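Local structure of hydrogenase (NiFe) small subunit HydA (Allochromatium vinosum, 3MYR) at residues L21-A26 with K232-T237; V70-S75 with M130-L135; A106-G111 with G156-Y161; I142-C147 with P151-G156. The protein probably passes electrons between the nickel-iron site of its large-subunit partner and an outside acceptor through three iron-sulfur clusters, as part of a hydrogen-oxidising enzyme. All coordinates share one frame; numbering follows the deposited sequence.

Interaction 1: L21-A26 with K232-T237. With F3S (Fe3-s4 cluster), chain K.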
loop_
_atom_site.group_PDB
_atom_site.type_symbol
_atom_site.label_atom_id
_atom_site.label_comp_id
_atom_site.label_asym_id
_atom_site.label_seq_id
_atom_site.Cartn_x
_atom_site.Cartn_y
_atom_site.Cartn_z
ATOM N N LEU A 21 -7.423 5.094 8.559
ATOM C CA LEU A 21 -7.277 5.568 9.947
ATOM C C LEU A 21 -6.207 6.669 10.063
ATOM O O LEU A 21 -6.396 7.640 10.784
ATOM C CB LEU A 21 -6.853 4.390 10.859
ATOM C CG LEU A 21 -6.471 4.730 12.320
ATOM C CD1 LEU A 21 -7.615 5.326 13.148
ATOM C CD2 LEU A 21 -5.838 3.475 13.027
ATOM N N THR A 22 -5.057 6.493 9.398
ATOM C CA THR A 22 -3.995 7.557 9.442
ATOM C C THR A 22 -4.408 8.824 8.711
ATOM O O THR A 22 -3.839 9.881 8.963
ATOM C CB THR A 22 -2.614 7.129 8.809
ATOM O OG1 THR A 22 -2.755 7.128 7.380
ATOM C CG2 THR A 22 -2.168 5.753 9.287
ATOM N N ARG A 23 -5.433 8.744 7.854
ATOM C CA ARG A 23 -5.892 9.986 7.194
ATOM C C ARG A 23 -6.718 10.921 8.065
ATOM O O ARG A 23 -6.886 12.106 7.709
ATOM C CB ARG A 23 -6.692 9.714 5.890
ATOM C CG ARG A 23 -5.916 8.865 4.851
ATOM C CD ARG A 23 -4.604 9.523 4.325
ATOM N NE ARG A 23 -4.162 8.626 3.241
ATOM C CZ ARG A 23 -3.403 7.557 3.352
ATOM N NH1 ARG A 23 -2.631 7.334 4.442
ATOM N NH2 ARG A 23 -3.366 6.723 2.305
ATOM N N ALA A 24 -7.303 10.393 9.136
ATOM C CA ALA A 24 -8.334 11.118 9.872
ATOM C C ALA A 24 -7.746 12.389 10.488
ATOM O O ALA A 24 -6.703 12.331 11.200
ATOM C CB ALA A 24 -8.945 10.214 11.003
ATOM N N HIS A 25 -8.464 13.497 10.325
ATOM C CA HIS A 25 -7.962 14.797 10.781
ATOM C C HIS A 25 -8.361 15.065 12.224
ATOM O O HIS A 25 -7.745 15.889 12.864
ATOM C CB HIS A 25 -8.509 15.878 9.826
ATOM C CG HIS A 25 -8.011 17.270 10.083
ATOM N ND1 HIS A 25 -6.723 17.688 9.742
ATOM C CD2 HIS A 25 -8.644 18.377 10.576
ATOM C CE1 HIS A 25 -6.564 18.968 10.088
ATOM N NE2 HIS A 25 -7.716 19.412 10.580
ATOM N N ALA A 26 -9.407 14.413 12.753
ATOM C CA ALA A 26 -9.824 14.663 14.183
ATOM C C ALA A 26 -10.657 13.529 14.673
ATOM O O ALA A 26 -11.669 13.236 14.072
ATOM C CB ALA A 26 -10.693 15.926 14.355
ATOM N N LYS A 232 -18.427 13.326 3.271
ATOM C CA LYS A 232 -17.363 13.325 2.215
ATOM C C LYS A 232 -16.046 12.788 2.746
ATOM O O LYS A 232 -15.989 12.417 3.926
ATOM C CB LYS A 232 -17.145 14.723 1.621
ATOM C CG LYS A 232 -18.436 15.314 1.033
ATOM C CD LYS A 232 -18.035 16.468 0.114
ATOM C CE LYS A 232 -19.336 17.169 -0.388
ATOM N NZ LYS A 232 -18.998 18.388 -1.257
ATOM N N TRP A 233 -15.014 12.712 1.870
ATOM C CA TRP A 233 -13.775 12.058 2.169
ATOM C C TRP A 233 -12.623 12.998 2.381
ATOM O O TRP A 233 -12.532 14.011 1.705
ATOM C CB TRP A 233 -13.381 11.189 0.978
ATOM C CG TRP A 233 -14.032 9.868 1.076
ATOM C CD1 TRP A 233 -15.372 9.514 0.736
ATOM C CD2 TRP A 233 -13.389 8.704 1.552
ATOM N NE1 TRP A 233 -15.538 8.124 0.983
ATOM C CE2 TRP A 233 -14.308 7.613 1.405
ATOM C CE3 TRP A 233 -12.029 8.423 1.915
ATOM C CZ2 TRP A 233 -13.972 6.300 1.817
ATOM C CZ3 TRP A 233 -11.682 7.068 2.289
ATOM C CH2 TRP A 233 -12.654 6.032 2.210
ATOM N N ASN A 234 -11.688 12.631 3.254
ATOM C CA ASN A 234 -10.396 13.358 3.370
ATOM C C ASN A 234 -10.571 14.782 3.814
ATOM O O ASN A 234 -10.146 15.746 3.146
ATOM C CB ASN A 234 -9.595 13.266 2.050
ATOM C CG ASN A 234 -9.311 11.778 1.652
ATOM O OD1 ASN A 234 -9.937 11.218 0.731
ATOM N ND2 ASN A 234 -8.374 11.127 2.371
ATOM N N ASP A 235 -11.184 14.908 4.976
ATOM C CA ASP A 235 -11.501 16.188 5.557
ATOM C C ASP A 235 -12.434 17.016 4.665
ATOM O O ASP A 235 -12.148 18.174 4.415
ATOM C CB ASP A 235 -10.209 16.945 5.872
ATOM C CG ASP A 235 -10.420 17.991 6.974
ATOM O OD1 ASP A 235 -11.509 17.947 7.581
ATOM O OD2 ASP A 235 -9.584 18.876 7.153
ATOM N N GLY A 236 -13.487 16.380 4.109
ATOM C CA GLY A 236 -14.526 17.127 3.401
ATOM C C GLY A 236 -14.074 17.579 1.984
ATOM O O GLY A 236 -14.672 18.474 1.429
ATOM N N THR A 237 -13.081 16.915 1.380
ATOM C CA THR A 237 -12.493 17.332 0.089
ATOM C C THR A 237 -13.438 16.953 -1.087
ATOM O O THR A 237 -13.702 17.764 -1.958
ATOM C CB THR A 237 -11.086 16.675 -0.114
ATOM O OG1 THR A 237 -10.209 17.093 0.966
ATOM C CG2 THR A 237 -10.471 17.042 -1.485
HETATM FE FE1 F3S K . -19.935 4.413 -2.694
HETATM FE FE3 F3S K . -17.890 3.413 -1.270
HETATM FE FE4 F3S K . -18.797 5.776 -0.654
HETATM S S1 F3S K . -18.169 3.216 -3.501
HETATM S S2 F3S K . -19.581 6.617 -2.501
HETATM S S3 F3S K . -19.971 3.866 -0.499
HETATM S S4 F3S K . -16.706 5.178 -0.634
HETATM O O HOH W 1 -6.920 12.932 4.348
#
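D235 rests its carboxylate over one face of the H25 imidazole. The touching atom is OD2 of D235, which stands 3.6 Å from CD2 of H25, above the ring plane and displaced toward the rim. Ring and carboxylate are inclined only 25° to each other, and neither ring nitrogen forms a bond to the oxygen. CB of H25 already points at 232-237, and with CG anti to the backbone N (chi1 -176°) the ring presents a face to the carboxylate. Both residues are exposed; the nearby negative charge may favour a protonated imidazole.

Deeper in, N234 lies alongside R23, both side chains pointing the same way, with ND2 of N234 4.1 Å from CB of R23. The guanidinium itself turns elsewhere, to a salt bridge with E19. ND2 of N234 donates to a water at 3.0 Å, and that water donates a weak bond to the backbone O of R23; the same ND2 also reaches the carbonyl of N212 in the large subunit. The loop is braced from within by T237, whose OG1 donates to O of N234 at 2.6 Å.

Just before N234, W233 brings NE1 to 3.6 Å from S4 of the three-iron cluster. The contact thus ties the end of helix 16-23, in the N-terminal domain, to a loop at the [3Fe-4S] site, the medial cluster of [NiFe] hydrogenases.

Interaction 2: V70-S75 with M130-L135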
loop_
_atom_site.group_PDB
_atom_site.type_symbol
_atom_site.label_atom_id
_atom_site.label_comp_id
_atom_site.label_asym_id
_atom_site.label_seq_id
_atom_site.Cartn_x
_atom_site.Cartn_y
_atom_site.Cartn_z
ATOM N N VAL A 70 -10.788 -4.776 20.638
ATOM C CA VAL A 70 -10.089 -5.401 19.541
ATOM C C VAL A 70 -10.644 -4.714 18.265
ATOM O O VAL A 70 -11.861 -4.549 18.126
ATOM C CB VAL A 70 -10.337 -6.942 19.505
ATOM C CG1 VAL A 70 -9.684 -7.599 18.294
ATOM C CG2 VAL A 70 -9.763 -7.553 20.767
ATOM N N ILE A 71 -9.762 -4.236 17.393
ATOM C CA ILE A 71 -10.194 -3.827 16.038
ATOM C C ILE A 71 -9.651 -4.867 15.054
ATOM O O ILE A 71 -8.483 -5.344 15.218
ATOM C CB ILE A 71 -9.656 -2.440 15.727
ATOM C CG1 ILE A 71 -10.211 -1.464 16.818
ATOM C CG2 ILE A 71 -10.071 -2.028 14.308
ATOM C CD1 ILE A 71 -9.760 -0.026 16.672
ATOM N N VAL A 72 -10.514 -5.356 14.147
ATOM C CA VAL A 72 -10.049 -6.388 13.183
ATOM C C VAL A 72 -10.210 -5.784 11.793
ATOM O O VAL A 72 -11.283 -5.253 11.443
ATOM C CB VAL A 72 -10.918 -7.642 13.173
ATOM C CG1 VAL A 72 -10.419 -8.641 12.118
ATOM C CG2 VAL A 72 -10.995 -8.267 14.520
ATOM N N ASP A 73 -9.164 -5.939 11.002
ATOM C CA ASP A 73 -9.057 -5.494 9.632
ATOM C C ASP A 73 -8.927 -6.808 8.802
ATOM O O ASP A 73 -8.024 -7.603 9.076
ATOM C CB ASP A 73 -7.714 -4.705 9.511
ATOM C CG ASP A 73 -7.669 -3.938 8.277
ATOM O OD1 ASP A 73 -8.670 -4.096 7.552
ATOM O OD2 ASP A 73 -6.683 -3.247 7.958
ATOM N N GLY A 74 -9.724 -6.996 7.725
ATOM C CA GLY A 74 -9.572 -8.200 6.848
ATOM C C GLY A 74 -10.507 -9.329 7.238
ATOM O O GLY A 74 -10.912 -9.447 8.389
ATOM N N SER A 75 -10.802 -10.202 6.290
ATOM C CA SER A 75 -11.572 -11.419 6.529
ATOM C C SER A 75 -10.655 -12.476 7.130
ATOM O O SER A 75 -9.448 -12.282 7.241
ATOM C CB SER A 75 -12.222 -11.910 5.210
ATOM O OG SER A 75 -11.152 -12.173 4.294
ATOM N N MET A 130 -14.284 -15.667 5.998
ATOM C CA MET A 130 -15.552 -15.353 6.691
ATOM C C MET A 130 -15.391 -14.009 7.407
ATOM O O MET A 130 -14.273 -13.554 7.579
ATOM C CB MET A 130 -15.794 -16.468 7.748
ATOM C CG MET A 130 -16.089 -17.825 6.964
ATOM S SD MET A 130 -16.694 -19.135 7.990
ATOM C CE MET A 130 -18.114 -18.400 8.806
ATOM N N SER A 131 -16.503 -13.450 7.891
ATOM C CA SER A 131 -16.536 -12.140 8.554
ATOM C C SER A 131 -16.430 -12.376 10.064
ATOM O O SER A 131 -16.640 -13.501 10.551
ATOM C CB SER A 131 -17.914 -11.471 8.296
ATOM O OG SER A 131 -18.978 -12.241 8.904
ATOM N N VAL A 132 -16.154 -11.310 10.791
ATOM C CA VAL A 132 -16.085 -11.348 12.251
ATOM C C VAL A 132 -17.393 -11.783 12.919
ATOM O O VAL A 132 -17.379 -12.741 13.679
ATOM C CB VAL A 132 -15.627 -9.948 12.764
ATOM C CG1 VAL A 132 -15.740 -9.868 14.303
ATOM C CG2 VAL A 132 -14.234 -9.700 12.264
ATOM N N MET A 133 -18.528 -11.160 12.541
ATOM C CA MET A 133 -19.828 -11.448 13.177
ATOM C C MET A 133 -20.281 -12.904 12.950
ATOM O O MET A 133 -20.921 -13.509 13.796
ATOM C CB MET A 133 -20.888 -10.458 12.664
ATOM C CG MET A 133 -21.253 -10.665 11.188
ATOM S SD MET A 133 -22.312 -9.363 10.437
ATOM C CE MET A 133 -23.936 -9.925 10.962
ATOM N N ASP A 134 -19.906 -13.495 11.821
ATOM C CA ASP A 134 -20.162 -14.928 11.618
ATOM C C ASP A 134 -19.339 -15.832 12.529
ATOM O O ASP A 134 -19.787 -16.891 12.941
ATOM C CB ASP A 134 -19.938 -15.342 10.147
ATOM C CG ASP A 134 -21.085 -14.847 9.216
ATOM O OD1 ASP A 134 -22.049 -14.188 9.687
ATOM O OD2 ASP A 134 -20.957 -15.037 8.012
ATOM N N LEU A 135 -18.145 -15.410 12.860
ATOM C CA LEU A 135 -17.261 -16.226 13.698
ATOM C C LEU A 135 -17.290 -15.916 15.184
ATOM O O LEU A 135 -16.906 -16.770 16.027
ATOM C CB LEU A 135 -15.845 -16.023 13.242
ATOM C CG LEU A 135 -15.289 -16.804 12.039
ATOM C CD1 LEU A 135 -15.889 -18.093 11.471
ATOM C CD2 LEU A 135 -14.244 -16.092 11.173
#
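V72 and V132 make the apolar half of this contact, meeting branch to branch. CG2 of V132 is the probing methyl: it lies 4.0 Å from CG1 of V72, and equally close to the CB behind it, so it settles against the fork of the strand valine. The two side chains pass each other at a slant. In V132 a chi1 of 172° sends CG1 anti to the backbone N and leaves CG2 to face V72.

The second kind of contact is side chain against main chain. CB of S75 approaches the carbonyl O of M130 to 3.5 Å, a plain van der Waals touch. M130 contributes its backbone carbonyl here; its CB points away from 70-75. The hydroxyl of S75 is engaged elsewhere, bonded to Q12.

Within 130-135, S131 is the N-cap of helix 132-135: its OG accepts a weak bond from the backbone N of D134 at 3.3 Å. It directly precedes V132, the residue that meets V72.

Strand 69-77 runs between strands 5-10 and 106-110 in the sheet. V132 packs on V107 and A109 of the latter strand as well, and V72 also meets L97 of helix 93-101, while D73 points away from helix 132-135 and touches the iron-sulfur cluster.

Interaction 3: A106-G111 with G156-Y161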
loop_
_atom_site.group_PDB
_atom_site.type_symbol
_atom_site.label_atom_id
_atom_site.label_comp_id
_atom_site.label_asym_id
_atom_site.label_seq_id
_atom_site.Cartn_x
_atom_site.Cartn_y
_atom_site.Cartn_z
ATOM N N ALA A 106 -15.116 -5.345 23.633
ATOM C CA ALA A 106 -15.909 -5.216 22.396
ATOM C C ALA A 106 -14.957 -5.407 21.236
ATOM O O ALA A 106 -13.728 -5.366 21.419
ATOM C CB ALA A 106 -16.587 -3.843 22.329
ATOM N N VAL A 107 -15.513 -5.625 20.055
ATOM C CA VAL A 107 -14.748 -5.830 18.826
ATOM C C VAL A 107 -15.337 -4.903 17.738
ATOM O O VAL A 107 -16.549 -4.857 17.517
ATOM C CB VAL A 107 -14.894 -7.307 18.302
ATOM C CG1 VAL A 107 -13.969 -7.562 17.116
ATOM C CG2 VAL A 107 -14.590 -8.301 19.414
ATOM N N ILE A 108 -14.470 -4.187 17.045
ATOM C CA ILE A 108 -14.900 -3.425 15.893
ATOM C C ILE A 108 -14.327 -4.092 14.695
ATOM O O ILE A 108 -13.108 -4.305 14.611
ATOM C CB ILE A 108 -14.300 -2.012 15.941
ATOM C CG1 ILE A 108 -14.844 -1.280 17.165
ATOM C CG2 ILE A 108 -14.620 -1.247 14.643
ATOM C CD1 ILE A 108 -14.186 0.135 17.338
ATOM N N ALA A 109 -15.217 -4.468 13.776
ATOM C CA ALA A 109 -14.796 -4.950 12.486
ATOM C C ALA A 109 -14.749 -3.739 11.538
ATOM O O ALA A 109 -15.786 -3.214 11.115
ATOM C CB ALA A 109 -15.826 -6.039 11.964
ATOM N N VAL A 110 -13.555 -3.316 11.188
ATOM C CA VAL A 110 -13.373 -2.153 10.310
ATOM C C VAL A 110 -13.183 -2.642 8.887
ATOM O O VAL A 110 -12.377 -3.566 8.614
ATOM C CB VAL A 110 -12.176 -1.287 10.818
ATOM C CG1 VAL A 110 -10.890 -2.093 10.622
ATOM C CG2 VAL A 110 -11.982 -0.059 9.879
ATOM N N GLY A 111 -13.931 -2.055 7.954
ATOM C CA GLY A 111 -13.786 -2.451 6.532
ATOM C C GLY A 111 -14.828 -3.521 6.186
ATOM O O GLY A 111 -15.222 -4.355 7.037
ATOM N N GLY A 156 -14.375 8.645 14.364
ATOM C CA GLY A 156 -15.694 9.003 14.899
ATOM C C GLY A 156 -16.332 7.928 15.802
ATOM O O GLY A 156 -16.857 8.230 16.880
ATOM N N VAL A 157 -16.270 6.687 15.356
ATOM C CA VAL A 157 -16.774 5.571 16.115
ATOM C C VAL A 157 -15.917 5.391 17.342
ATOM O O VAL A 157 -16.432 5.187 18.449
ATOM C CB VAL A 157 -16.701 4.287 15.277
ATOM C CG1 VAL A 157 -17.029 3.023 16.159
ATOM C CG2 VAL A 157 -17.780 4.337 14.172
ATOM N N ILE A 158 -14.608 5.454 17.173
ATOM C CA ILE A 158 -13.740 5.311 18.312
ATOM C C ILE A 158 -13.969 6.433 19.321
ATOM O O ILE A 158 -14.052 6.159 20.511
ATOM C CB ILE A 158 -12.253 5.258 17.881
ATOM C CG1 ILE A 158 -12.008 3.975 17.085
ATOM C CG2 ILE A 158 -11.323 5.339 19.119
ATOM C CD1 ILE A 158 -10.639 3.978 16.329
ATOM N N ALA A 159 -14.088 7.676 18.843
ATOM C CA ALA A 159 -14.265 8.806 19.772
ATOM C C ALA A 159 -15.628 8.681 20.493
ATOM O O ALA A 159 -15.746 9.049 21.634
ATOM C CB ALA A 159 -14.235 10.143 19.013
ATOM N N HIS A 160 -16.665 8.216 19.780
ATOM C CA HIS A 160 -17.964 8.006 20.408
ATOM C C HIS A 160 -17.812 7.075 21.644
ATOM O O HIS A 160 -18.322 7.356 22.743
ATOM C CB HIS A 160 -18.892 7.375 19.388
ATOM C CG HIS A 160 -20.328 7.328 19.812
ATOM N ND1 HIS A 160 -20.756 6.653 20.943
ATOM C CD2 HIS A 160 -21.448 7.757 19.183
ATOM C CE1 HIS A 160 -22.059 6.827 21.079
ATOM N NE2 HIS A 160 -22.509 7.460 20.008
ATOM N N TYR A 161 -17.207 5.922 21.397
ATOM C CA TYR A 161 -17.028 4.892 22.393
ATOM C C TYR A 161 -16.215 5.400 23.579
ATOM O O TYR A 161 -16.609 5.244 24.708
ATOM C CB TYR A 161 -16.350 3.724 21.704
ATOM C CG TYR A 161 -16.037 2.580 22.602
ATOM C CD1 TYR A 161 -14.720 2.257 22.922
ATOM C CD2 TYR A 161 -17.061 1.779 23.107
ATOM C CE1 TYR A 161 -14.442 1.165 23.760
ATOM C CE2 TYR A 161 -16.796 0.715 23.962
ATOM C CZ TYR A 161 -15.482 0.395 24.264
ATOM O OH TYR A 161 -15.237 -0.696 25.074
#
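A106 turns its methyl toward Y161, CB lying 4.4 Å from the phenol OH. The tyrosine spans this distance with its ring anti to the backbone N (chi1 178°), which carries the hydroxyl slantwise toward the start of the strand, and it also rests on A105 and L167. V107 faces the other side of the sheet, where it meets V132.

I108 carries the centre of the contact. Its extended outer chain (chi2 176°) pushes CD1 out toward the helix, where it is met by CG1 of V157 at 4.2 Å and by CG1 of I158 at 4.4 Å, so one methyl touches two successive residues of the helix. Strand and helix segments run nearly antiparallel, at 166°, with their axes 11.4 Å apart. This is the layering of the flavodoxin-like alpha/beta domain: a mainly parallel sheet with helices laid along it, here with strand 141-144 coming between the two segments in sequence.

A109 turns its methyl back to the side of V132 and N143. V110 faces the helix side again, but farther along, where P149 and I154 pack on it. At G111, the strand has ended and the chain touches the [4Fe-4S] cluster.

Interaction 4: I142-C147 with P151-G156; sequences INVPGC and PMVITG. With SF4 (iron/sulfur cluster), chain I.
V144 and V153 press their CG1 methyls together at 3.7 Å, the tightest point between the strand and the first turns of the helix. Both methyls stand anti to their own backbone N (chi1 180° in V144), and the two valines run alongside one another, pointing opposite ways. I154 adds a slacker touch, its CG1 lying 4.5 Å from the same CG1 of V144. All three residues are buried, and V144 is also flanked by I108 of the neighbouring strand.

Elsewhere the segments part. M152 and G156 lie on the helix side that is partly exposed, well away from the strand, and P151 and T155 turn instead to helix 16-23 and the loop after it. Beyond V144 the chain diverges from the helix toward the metal site: O of G146 comes 3.4 Å from S4 of the cluster, and SG of C147 binds FE1 at 2.3 Å. The carbonyl of C147 is held by R59 and K211 of the large subunit.

A loop leaving the C-terminal end of a sheet strand thus delivers a cysteine ligand before the chain returns as helix 151-164. With C14, C17 and C113 it completes the [4Fe-4S] site, the proximal cluster of [NiFe] hydrogenases.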
loop_
_atom_site.group_PDB
_atom_site.type_symbol
_atom_site.label_atom_id
_atom_site.label_comp_id
_atom_site.label_asym_id
_atom_site.label_seq_id
_atom_site.Cartn_x
_atom_site.Cartn_y
_atom_site.Cartn_z
ATOM N N ILE A 142 -19.072 -4.290 16.457
ATOM C CA ILE A 142 -19.599 -3.115 15.741
ATOM C C ILE A 142 -19.019 -3.193 14.340
ATOM O O ILE A 142 -17.812 -3.274 14.208
ATOM C CB ILE A 142 -19.083 -1.803 16.364
ATOM C CG1 ILE A 142 -19.577 -1.649 17.792
ATOM C CG2 ILE A 142 -19.568 -0.588 15.568
ATOM C CD1 ILE A 142 -18.729 -0.501 18.440
ATOM N N ASN A 143 -19.841 -3.161 13.299
ATOM C CA ASN A 143 -19.335 -3.202 11.917
ATOM C C ASN A 143 -19.171 -1.813 11.367
ATOM O O ASN A 143 -20.109 -1.008 11.432
ATOM C CB ASN A 143 -20.349 -3.944 11.072
ATOM C CG ASN A 143 -20.317 -5.454 11.366
ATOM O OD1 ASN A 143 -19.257 -5.968 11.715
ATOM N ND2 ASN A 143 -21.443 -6.126 11.271
ATOM N N VAL A 144 -17.988 -1.502 10.850
ATOM C CA VAL A 144 -17.720 -0.188 10.320
ATOM C C VAL A 144 -17.216 -0.429 8.879
ATOM O O VAL A 144 -16.009 -0.436 8.620
ATOM C CB VAL A 144 -16.667 0.594 11.208
ATOM C CG1 VAL A 144 -16.358 2.067 10.612
ATOM C CG2 VAL A 144 -17.191 0.732 12.672
ATOM N N PRO A 145 -18.137 -0.659 7.935
ATOM C CA PRO A 145 -17.754 -1.166 6.589
ATOM C C PRO A 145 -17.440 -0.019 5.622
ATOM O O PRO A 145 -17.501 1.169 6.032
ATOM C CB PRO A 145 -18.972 -1.904 6.139
ATOM C CG PRO A 145 -20.110 -1.224 6.821
ATOM C CD PRO A 145 -19.557 -0.862 8.221
ATOM N N GLY A 146 -17.193 -0.339 4.357
ATOM C CA GLY A 146 -16.545 0.626 3.431
ATOM C C GLY A 146 -15.212 0.034 2.999
ATOM O O GLY A 146 -14.637 -0.750 3.715
ATOM N N CYS A 147 -14.698 0.423 1.842
ATOM C CA CYS A 147 -13.521 -0.242 1.294
ATOM C C CYS A 147 -12.569 0.866 0.790
ATOM O O CYS A 147 -12.516 1.189 -0.415
ATOM C CB CYS A 147 -13.996 -1.172 0.147
ATOM S SG CYS A 147 -12.662 -2.268 -0.370
ATOM N N PRO A 151 -12.186 8.055 6.737
ATOM C CA PRO A 151 -11.235 8.098 7.880
ATOM C C PRO A 151 -11.922 8.605 9.125
ATOM O O PRO A 151 -11.694 8.024 10.208
ATOM C CB PRO A 151 -10.206 9.148 7.425
ATOM C CG PRO A 151 -10.107 8.869 5.888
ATOM C CD PRO A 151 -11.576 8.483 5.470
ATOM N N MET A 152 -12.703 9.708 8.996
ATOM C CA MET A 152 -13.325 10.272 10.194
ATOM C C MET A 152 -14.565 9.532 10.649
ATOM O O MET A 152 -15.012 9.750 11.768
ATOM C CB MET A 152 -13.567 11.759 10.039
ATOM C CG MET A 152 -12.184 12.411 10.384
ATOM S SD MET A 152 -12.353 14.081 10.826
ATOM C CE MET A 152 -12.790 14.846 9.248
ATOM N N VAL A 153 -14.996 8.509 9.883
ATOM C CA VAL A 153 -15.960 7.533 10.441
ATOM C C VAL A 153 -15.252 6.585 11.371
ATOM O O VAL A 153 -15.761 6.261 12.453
ATOM C CB VAL A 153 -16.710 6.782 9.324
ATOM C CG1 VAL A 153 -17.470 5.568 9.890
ATOM C CG2 VAL A 153 -17.646 7.760 8.605
ATOM N N ILE A 154 -14.097 6.072 10.961
ATOM C CA ILE A 154 -13.321 5.196 11.872
ATOM C C ILE A 154 -13.018 5.906 13.198
ATOM O O ILE A 154 -13.322 5.388 14.243
ATOM C CB ILE A 154 -12.052 4.686 11.235
ATOM C CG1 ILE A 154 -12.402 4.022 9.898
ATOM C CG2 ILE A 154 -11.323 3.638 12.140
ATOM C CD1 ILE A 154 -11.142 3.719 9.049
ATOM N N THR A 155 -12.432 7.097 13.164
ATOM C CA THR A 155 -12.086 7.731 14.428
ATOM C C THR A 155 -13.362 8.267 15.125
ATOM O O THR A 155 -13.373 8.405 16.316
ATOM C CB THR A 155 -11.069 8.898 14.212
ATOM O OG1 THR A 155 -11.590 9.786 13.206
ATOM C CG2 THR A 155 -9.749 8.369 13.668
ATOM N N GLY A 156 -14.375 8.645 14.364
ATOM C CA GLY A 156 -15.694 9.003 14.899
ATOM C C GLY A 156 -16.332 7.928 15.802
ATOM O O GLY A 156 -16.857 8.230 16.880
HETATM FE FE1 SF4 I . -11.278 -2.752 1.356
HETATM FE FE2 SF4 I . -10.398 -2.491 3.992
HETATM FE FE3 SF4 I . -11.012 -5.025 2.906
HETATM FE FE4 SF4 I . -8.734 -3.263 2.108
HETATM S S1 SF4 I . -9.107 -4.476 4.181
HETATM S S2 SF4 I . -10.056 -4.625 0.908
HETATM S S3 SF4 I . -9.818 -1.258 2.091
HETATM S S4 SF4 I . -12.450 -3.310 3.204
#

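In the fold
Interactions 2, 3 and 4 are buried and mainly apolar, interaction 2 adding a touch on a backbone carbonyl, and all reach one sheet, in which strand 106-110 lies between 69-77 and 141-144. Interactions 3 and 4 share G156 and use successive parts of helix 151-164, their centres about 7 Å apart, whereas interaction 2 sets a short helix against the other side of the sheet. Interaction 1 differs: it is partly buried, with polar groups, a water and the large subunit at hand. It lies about 24 Å from interaction 2, centre to centre, yet touches interaction 4 where P151 meets R23 and W233.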